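Local coordinates for protein TetR family transcriptional regulator (Streptomyces coelicolor, PDB 6SRN) that binds a furan-carboxylic acid hormone that controls antibiotic production and, as a TetR-family dimer, probably represses transcription from operator DNA, at residues A[176-185]-A[197-208]. Residues are numbered along the deposited sequence; the frame is centred on the assembly and turned at random.
Sequences SLVAAFFGMQ and IMERWQELRELM. With LUB (4-(Hydroxymethyl)-2-propylfuran-3-carboxylic acid), chain B.
Helix segments 176-185 and 197-208 meet at M184 and W201 in a roughly antiparallel pair, their N-to-C directions 150° apart and their axes approaching to 9.8 Å. M184 shows how such a pair interlocks: its side chain is a knob in the hole formed by I197, R200, W201 and L204. CG stands anti to the backbone N (chi1 177°) and the chain then bends at chi2 and chi3, so that CE reaches W201 CB at 3.6 Å and also covers the rim of one F181 face. The F181 ring turns its edge to the indole in a T-shaped stack, the planes at 72° and F181 CD2 3.7 Å from W201 CE3; R205 CB covers the opposite indole face. Towards M208, L204 CD2 packs on A180 CB and the A180 carbonyl oxygen, and M208 CE comes within 3.9 Å of L177 CD2. F181 CD1 touches the propyl end of the hormone, LUB C8, at 3.7 Å; F182 and Q185 line the same pocket. Both helices also meet the second subunit, where R175 bridges E203, as in TetR-family dimers. Apolar packing, with no hydrogen bond between the segments, thus joins the helices, and F181 touches both ligand and W201.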
ATOM      1  N   SER A 176       7.031   4.700  -9.812  1.00  6.69           N
ATOM      2  CA  SER A 176       6.697   3.261  -9.903  1.00  7.00           C
ATOM      3  C   SER A 176       7.426   2.481  -8.809  1.00  6.30           C
ATOM      4  O   SER A 176       6.884   1.567  -8.180  1.00  6.79           O
ATOM      5  CB  SER A 176       7.012   2.696 -11.267  1.00  7.36           C
ATOM      6  OG  SER A 176       6.201   3.320 -12.297  1.00  8.73           O
ATOM      7  N   LEU A 177       8.697   2.780  -8.655  1.00  6.22           N
ATOM      8  CA  LEU A 177       9.507   2.101  -7.635  1.00  5.93           C
ATOM      9  C   LEU A 177       8.984   2.352  -6.219  1.00  5.74           C
ATOM     10  O   LEU A 177       8.832   1.453  -5.375  1.00  5.82           O
ATOM     11  CB  LEU A 177      10.958   2.517  -7.705  1.00  6.22           C
ATOM     12  CG  LEU A 177      11.771   1.808  -8.787  1.00  6.10           C
ATOM     13  CD1 LEU A 177      13.073   2.599  -8.988  1.00  6.43           C
ATOM     14  CD2 LEU A 177      12.024   0.339  -8.503  1.00  5.88           C
ATOM     15  N   VAL A 178       8.665   3.598  -5.938  1.00  5.50           N
ATOM     16  CA  VAL A 178       8.183   3.942  -4.580  1.00  5.83           C
ATOM     17  C   VAL A 178       6.831   3.278  -4.332  1.00  5.91           C
ATOM     18  O   VAL A 178       6.605   2.687  -3.289  1.00  6.24           O
ATOM     19  CB  VAL A 178       8.149   5.463  -4.348  1.00  5.84           C
ATOM     20  CG1 VAL A 178       7.351   5.856  -3.081  1.00  6.07           C
ATOM     21  CG2 VAL A 178       9.564   6.023  -4.320  1.00  6.25           C
ATOM     22  N   ALA A 179       5.917   3.382  -5.292  1.00  5.69           N
ATOM     23  CA  ALA A 179       4.589   2.773  -5.094  1.00  6.24           C
ATOM     24  C   ALA A 179       4.693   1.255  -4.979  1.00  6.29           C
ATOM     25  O   ALA A 179       4.053   0.644  -4.107  1.00  7.08           O
ATOM     26  CB  ALA A 179       3.672   3.116  -6.238  1.00  6.57           C
ATOM     27  N   ALA A 180       5.490   0.633  -5.841  1.00  6.13           N
ATOM     28  CA  ALA A 180       5.633  -0.837  -5.784  1.00  6.18           C
ATOM     29  C   ALA A 180       6.270  -1.305  -4.468  1.00  5.66           C
ATOM     30  O   ALA A 180       5.839  -2.293  -3.859  1.00  5.87           O
ATOM     31  CB  ALA A 180       6.417  -1.305  -6.928  1.00  6.84           C
ATOM     32  N   PHE A 181       7.348  -0.631  -4.075  1.00  5.61           N
ATOM     33  CA  PHE A 181       8.021  -0.948  -2.827  1.00  5.77           C
ATOM     34  C   PHE A 181       7.062  -0.731  -1.634  1.00  5.60           C
ATOM     35  O   PHE A 181       6.920  -1.569  -0.761  1.00  5.51           O
ATOM     36  CB  PHE A 181       9.297  -0.108  -2.659  1.00  6.04           C
ATOM     37  CG  PHE A 181      10.081  -0.470  -1.435  1.00  6.29           C
ATOM     38  CD1 PHE A 181       9.666  -0.017  -0.195  1.00  6.12           C
ATOM     39  CD2 PHE A 181      11.119  -1.366  -1.501  1.00  6.21           C
ATOM     40  CE1 PHE A 181      10.318  -0.382   0.952  1.00  6.41           C
ATOM     41  CE2 PHE A 181      11.776  -1.755  -0.351  1.00  6.29           C
ATOM     42  CZ  PHE A 181      11.394  -1.236   0.879  1.00  6.36           C
ATOM     43  N   PHE A 182       6.371   0.402  -1.643  1.00  5.69           N
ATOM     44  CA  PHE A 182       5.388   0.652  -0.626  1.00  5.62           C
ATOM     45  C   PHE A 182       4.390  -0.512  -0.510  1.00  5.46           C
ATOM     46  O   PHE A 182       4.051  -0.995   0.566  1.00  5.84           O
ATOM     47  CB  PHE A 182       4.608   1.944  -0.889  1.00  5.61           C
ATOM     48  CG  PHE A 182       3.413   2.014   0.004  1.00  6.02           C
ATOM     49  CD1 PHE A 182       3.526   2.277   1.359  1.00  6.03           C
ATOM     50  CD2 PHE A 182       2.154   1.675  -0.492  1.00  6.45           C
ATOM     51  CE1 PHE A 182       2.413   2.184   2.189  1.00  6.57           C
ATOM     52  CE2 PHE A 182       1.063   1.602   0.324  1.00  6.60           C
ATOM     53  CZ  PHE A 182       1.174   1.852   1.691  1.00  6.44           C
ATOM     54  N   GLY A 183       3.876  -0.937  -1.658  1.00  5.47           N
ATOM     55  CA  GLY A 183       2.873  -1.962  -1.648  1.00  5.24           C
ATOM     56  C   GLY A 183       3.420  -3.290  -1.136  1.00  5.32           C
ATOM     57  O   GLY A 183       2.804  -3.981  -0.318  1.00  5.36           O
ATOM     58  N   MET A 184       4.626  -3.634  -1.600  1.00  5.26           N
ATOM     59  CA  MET A 184       5.298  -4.867  -1.165  1.00  5.55           C
ATOM     60  C   MET A 184       5.471  -4.890   0.357  1.00  5.26           C
ATOM     61  O   MET A 184       5.131  -5.893   1.018  1.00  4.93           O
ATOM     62  CB  MET A 184       6.618  -4.994  -1.904  1.00  6.21           C
ATOM     63  CG  MET A 184       7.452  -6.158  -1.529  1.00  6.52           C
ATOM     64  SD  MET A 184       8.377  -5.970   0.012  1.00  6.79           S
ATOM     65  CE  MET A 184       9.328  -4.482  -0.223  1.00  7.14           C
ATOM     66  N   GLN A 185       5.964  -3.781   0.904  1.00  5.05           N
ATOM     67  CA  GLN A 185       6.243  -3.786   2.347  1.00  5.20           C
ATOM     68  C   GLN A 185       4.937  -3.808   3.143  1.00  5.07           C
ATOM     69  O   GLN A 185       4.883  -4.375   4.216  1.00  5.31           O
ATOM     70  CB  GLN A 185       7.204  -2.681   2.745  1.00  5.31           C
ATOM     71  CG  GLN A 185       6.647  -1.254   2.666  1.00  5.31           C
ATOM     72  CD  GLN A 185       5.773  -0.919   3.865  1.00  5.42           C
ATOM     73  OE1 GLN A 185       5.994  -1.365   4.976  1.00  5.50           O
ATOM     74  NE2 GLN A 185       4.768  -0.102   3.635  1.00  5.83           N
ATOM     75  N   ILE A 197       9.784  -9.960   4.297  1.00  5.32           N
ATOM     76  CA  ILE A 197       9.944  -8.779   3.456  1.00  5.38           C
ATOM     77  C   ILE A 197      11.103  -8.903   2.480  1.00  5.50           C
ATOM     78  O   ILE A 197      11.000  -8.456   1.320  1.00  5.44           O
ATOM     79  CB  ILE A 197      10.044  -7.481   4.304  1.00  5.71           C
ATOM     80  CG1 ILE A 197       9.959  -6.274   3.403  1.00  5.99           C
ATOM     81  CG2 ILE A 197      11.277  -7.446   5.168  1.00  5.77           C
ATOM     82  CD1 ILE A 197       9.832  -4.973   4.139  1.00  6.27           C
ATOM     83  N   MET A 198      12.208  -9.493   2.905  1.00  6.19           N
ATOM     84  CA  MET A 198      13.366  -9.522   2.004  1.00  6.65           C
ATOM     85  C   MET A 198      13.124 -10.391   0.757  1.00  6.80           C
ATOM     86  O   MET A 198      13.538 -10.003  -0.358  1.00  7.27           O
ATOM     87  CB  MET A 198      14.651  -9.942   2.750  1.00  7.11           C
ATOM     88  CG  MET A 198      14.991  -9.049   3.944  1.00  7.05           C
ATOM     89  SD  MET A 198      15.041  -7.275   3.664  1.00  8.57           S
ATOM     90  CE  MET A 198      16.431  -7.069   2.588  1.00  8.85           C
ATOM     91  N   GLU A 199      12.440 -11.536   0.948  1.00  7.55           N
ATOM     92  CA  GLU A 199      12.091 -12.396  -0.169  1.00  8.21           C
ATOM     93  C   GLU A 199      11.079 -11.740  -1.076  1.00  7.37           C
ATOM     94  O   GLU A 199      11.106 -11.984  -2.283  1.00  7.65           O
ATOM     95  CB  GLU A 199      11.479 -13.702   0.373  1.00  9.89           C
ATOM     96  CG  GLU A 199      12.341 -14.539   1.273  1.00 12.44           C
ATOM     97  CD  GLU A 199      11.963 -14.329   2.734  1.00 13.81           C
ATOM     98  OE1 GLU A 199      12.340 -13.269   3.181  1.00 11.15           O
ATOM     99  OE2 GLU A 199      11.287 -15.186   3.426  1.00 16.41           O
ATOM    100  N   ARG A 200      10.099 -11.062  -0.484  1.00  6.26           N
ATOM    101  CA  ARG A 200       9.053 -10.415  -1.284  1.00  6.09           C
ATOM    102  C   ARG A 200       9.682  -9.299  -2.105  1.00  5.97           C
ATOM    103  O   ARG A 200       9.318  -9.079  -3.266  1.00  6.36           O
ATOM    104  CB  ARG A 200       7.937  -9.904  -0.367  1.00  5.85           C
ATOM    105  CG  ARG A 200       7.226 -10.961   0.471  1.00  5.94           C
ATOM    106  CD  ARG A 200       6.349 -11.914  -0.333  1.00  6.22           C
ATOM    107  NE  ARG A 200       7.106 -12.895  -1.089  1.00  6.55           N
ATOM    108  CZ  ARG A 200       7.670 -13.977  -0.561  1.00  6.64           C
ATOM    109  NH1 ARG A 200       7.542 -14.282   0.745  1.00  6.87           N
ATOM    110  NH2 ARG A 200       8.357 -14.773  -1.350  1.00  7.54           N
ATOM    111  N   TRP A 201      10.585  -8.529  -1.504  1.00  6.09           N
ATOM    112  CA  TRP A 201      11.295  -7.475  -2.253  1.00  6.57           C
ATOM    113  C   TRP A 201      12.183  -8.057  -3.349  1.00  7.14           C
ATOM    114  O   TRP A 201      12.141  -7.579  -4.439  1.00  7.78           O
ATOM    115  CB  TRP A 201      12.062  -6.550  -1.312  1.00  7.08           C
ATOM    116  CG  TRP A 201      12.778  -5.458  -2.050  1.00  7.23           C
ATOM    117  CD1 TRP A 201      14.109  -5.173  -1.945  1.00  7.36           C
ATOM    118  CD2 TRP A 201      12.239  -4.573  -3.062  1.00  7.83           C
ATOM    119  NE1 TRP A 201      14.414  -4.142  -2.787  1.00  7.51           N
ATOM    120  CE2 TRP A 201      13.308  -3.760  -3.495  1.00  7.55           C
ATOM    121  CE3 TRP A 201      10.972  -4.383  -3.617  1.00  8.39           C
ATOM    122  CZ2 TRP A 201      13.151  -2.775  -4.479  1.00  8.15           C
ATOM    123  CZ3 TRP A 201      10.811  -3.430  -4.621  1.00  9.21           C
ATOM    124  CH2 TRP A 201      11.904  -2.618  -5.016  1.00  8.59           C
ATOM    125  N   GLN A 202      12.903  -9.127  -3.052  1.00  7.32           N
ATOM    126  CA  GLN A 202      13.757  -9.730  -4.077  1.00  8.93           C
ATOM    127  C   GLN A 202      12.999 -10.093  -5.316  1.00  8.37           C
ATOM    128  O   GLN A 202      13.424  -9.789  -6.422  1.00  8.22           O
ATOM    129  CB  GLN A 202      14.471 -10.947  -3.532  1.00 10.67           C
ATOM    130  CG  GLN A 202      15.373 -11.674  -4.545  1.00 13.72           C
ATOM    131  CD  GLN A 202      16.228 -10.710  -5.381  1.00 19.05           C
ATOM    132  OE1 GLN A 202      16.943  -9.868  -4.836  1.00 22.40           O
ATOM    133  NE2 GLN A 202      16.181 -10.855  -6.728  1.00 21.86           N
ATOM    134  N   GLU A 203      11.841 -10.728  -5.151  1.00  7.32           N
ATOM    135  CA  GLU A 203      11.156 -11.216  -6.344  1.00  8.34           C
ATOM    136  C   GLU A 203      10.548 -10.072  -7.157  1.00  8.14           C
ATOM    137  O   GLU A 203      10.455 -10.160  -8.360  1.00  8.56           O
ATOM    138  CB  GLU A 203      10.134 -12.283  -5.967  1.00  8.68           C
ATOM    139  CG  GLU A 203       8.945 -11.819  -5.185  1.00  8.92           C
ATOM    140  CD  GLU A 203       8.195 -12.925  -4.444  1.00  8.83           C
ATOM    141  OE1 GLU A 203       8.624 -14.131  -4.312  1.00  8.88           O
ATOM    142  OE2 GLU A 203       7.117 -12.557  -3.946  1.00  9.03           O
ATOM    143  N   LEU A 204      10.101  -9.022  -6.500  1.00  8.23           N
ATOM    144  CA  LEU A 204       9.532  -7.875  -7.197  1.00  8.12           C
ATOM    145  C   LEU A 204      10.660  -6.995  -7.796  1.00  9.20           C
ATOM    146  O   LEU A 204      10.532  -6.564  -8.944  1.00  9.30           O
ATOM    147  CB  LEU A 204       8.702  -7.039  -6.190  1.00  8.31           C
ATOM    148  CG  LEU A 204       8.237  -5.655  -6.656  1.00  8.23           C
ATOM    149  CD1 LEU A 204       7.381  -5.764  -7.882  1.00  8.10           C
ATOM    150  CD2 LEU A 204       7.484  -4.963  -5.505  1.00  8.50           C
ATOM    151  N   ARG A 205      11.701  -6.717  -7.033  1.00  9.03           N
ATOM    152  CA  ARG A 205      12.887  -5.953  -7.472  1.00 10.95           C
ATOM    153  C   ARG A 205      13.497  -6.599  -8.711  1.00  9.30           C
ATOM    154  O   ARG A 205      13.903  -5.898  -9.673  1.00  8.26           O
ATOM    155  CB  ARG A 205      13.838  -5.987  -6.304  1.00 13.53           C
ATOM    156  CG  ARG A 205      15.197  -5.401  -6.310  1.00 18.45           C
ATOM    157  CD  ARG A 205      15.793  -6.112  -5.102  1.00 20.17           C
ATOM    158  NE  ARG A 205      16.818  -7.040  -5.501  1.00 20.31           N
ATOM    159  CZ  ARG A 205      17.957  -6.658  -6.049  1.00 24.35           C
ATOM    160  NH1 ARG A 205      18.198  -5.363  -6.283  1.00 26.56           N
ATOM    161  NH2 ARG A 205      18.858  -7.557  -6.359  1.00 25.79           N
ATOM    162  N   GLU A 206      13.532  -7.923  -8.757  1.00  8.80           N
ATOM    163  CA  GLU A 206      14.111  -8.579  -9.938  1.00  8.59           C
ATOM    164  C   GLU A 206      13.361  -8.166 -11.209  1.00  8.03           C
ATOM    165  O   GLU A 206      13.980  -7.850 -12.262  1.00  8.18           O
ATOM    166  CB  GLU A 206      14.161 -10.102  -9.751  1.00  9.31           C
ATOM    167  CG  GLU A 206      14.997 -10.814 -10.822  1.00  9.98           C
ATOM    168  CD  GLU A 206      14.307 -11.037 -12.155  1.00 11.20           C
ATOM    169  OE1 GLU A 206      13.053 -11.099 -12.264  1.00 12.99           O
ATOM    170  OE2 GLU A 206      15.071 -11.221 -13.159  1.00 13.92           O
ATOM    171  N   LEU A 207      12.047  -8.128 -11.128  1.00  8.19           N
ATOM    172  CA  LEU A 207      11.268  -7.680 -12.277  1.00  8.60           C
ATOM    173  C   LEU A 207      11.485  -6.192 -12.571  1.00  8.48           C
ATOM    174  O   LEU A 207      11.721  -5.793 -13.708  1.00  8.14           O
ATOM    175  CB  LEU A 207       9.781  -7.890 -12.014  1.00  9.05           C
ATOM    176  CG  LEU A 207       9.302  -9.307 -11.741  1.00  9.98           C
ATOM    177  CD1 LEU A 207       7.819  -9.291 -11.395  1.00 10.25           C
ATOM    178  CD2 LEU A 207       9.561 -10.205 -12.927  1.00 10.59           C
ATOM    179  N   MET A 208      11.408  -5.352 -11.545  1.00  8.79           N
ATOM    180  CA  MET A 208      11.484  -3.909 -11.779  1.00  9.28           C
ATOM    181  C   MET A 208      12.823  -3.536 -12.343  1.00  8.39           C
ATOM    182  O   MET A 208      12.870  -2.756 -13.281  1.00  8.27           O
ATOM    183  CB  MET A 208      11.227  -3.151 -10.490  1.00 10.69           C
ATOM    184  CG  MET A 208       9.876  -3.544  -9.958  1.00 13.23           C
ATOM    185  SD  MET A 208       8.556  -2.682 -10.773  1.00 19.99           S
ATOM    186  CE  MET A 208       8.771  -0.926 -10.333  1.00 15.95           C
TER
HETATM  187  C2  LUB B 301       7.283   3.998   1.778  1.00 12.61           C
HETATM  188  C4  LUB B 301       5.865   4.533   3.424  1.00 12.42           C
HETATM  189  C5  LUB B 301       6.108   3.222   3.513  1.00 12.05           C
HETATM  190  C6  LUB B 301       8.000   3.883   0.495  1.00 12.74           C
HETATM  191  O11 LUB B 301       7.384   6.780   0.962  1.00 13.84           O
HETATM  192  C9  LUB B 301       6.559   6.442   1.850  1.00 12.38           C
HETATM  193  O10 LUB B 301       5.716   7.277   2.341  1.00 14.02           O
HETATM  194  C3  LUB B 301       6.497   5.072   2.321  1.00 13.01           C
HETATM  195  C12 LUB B 301       5.090   5.246   4.522  1.00 13.42           C
HETATM  196  O13 LUB B 301       4.023   6.014   3.919  1.00 15.11           O
HETATM  197  O1  LUB B 301       6.891   2.817   2.418  1.00 11.63           O
HETATM  198  C7  LUB B 301       9.488   3.689   0.814  1.00 13.67           C
HETATM  199  C8  LUB B 301      10.338   3.620  -0.431  1.00 14.37           C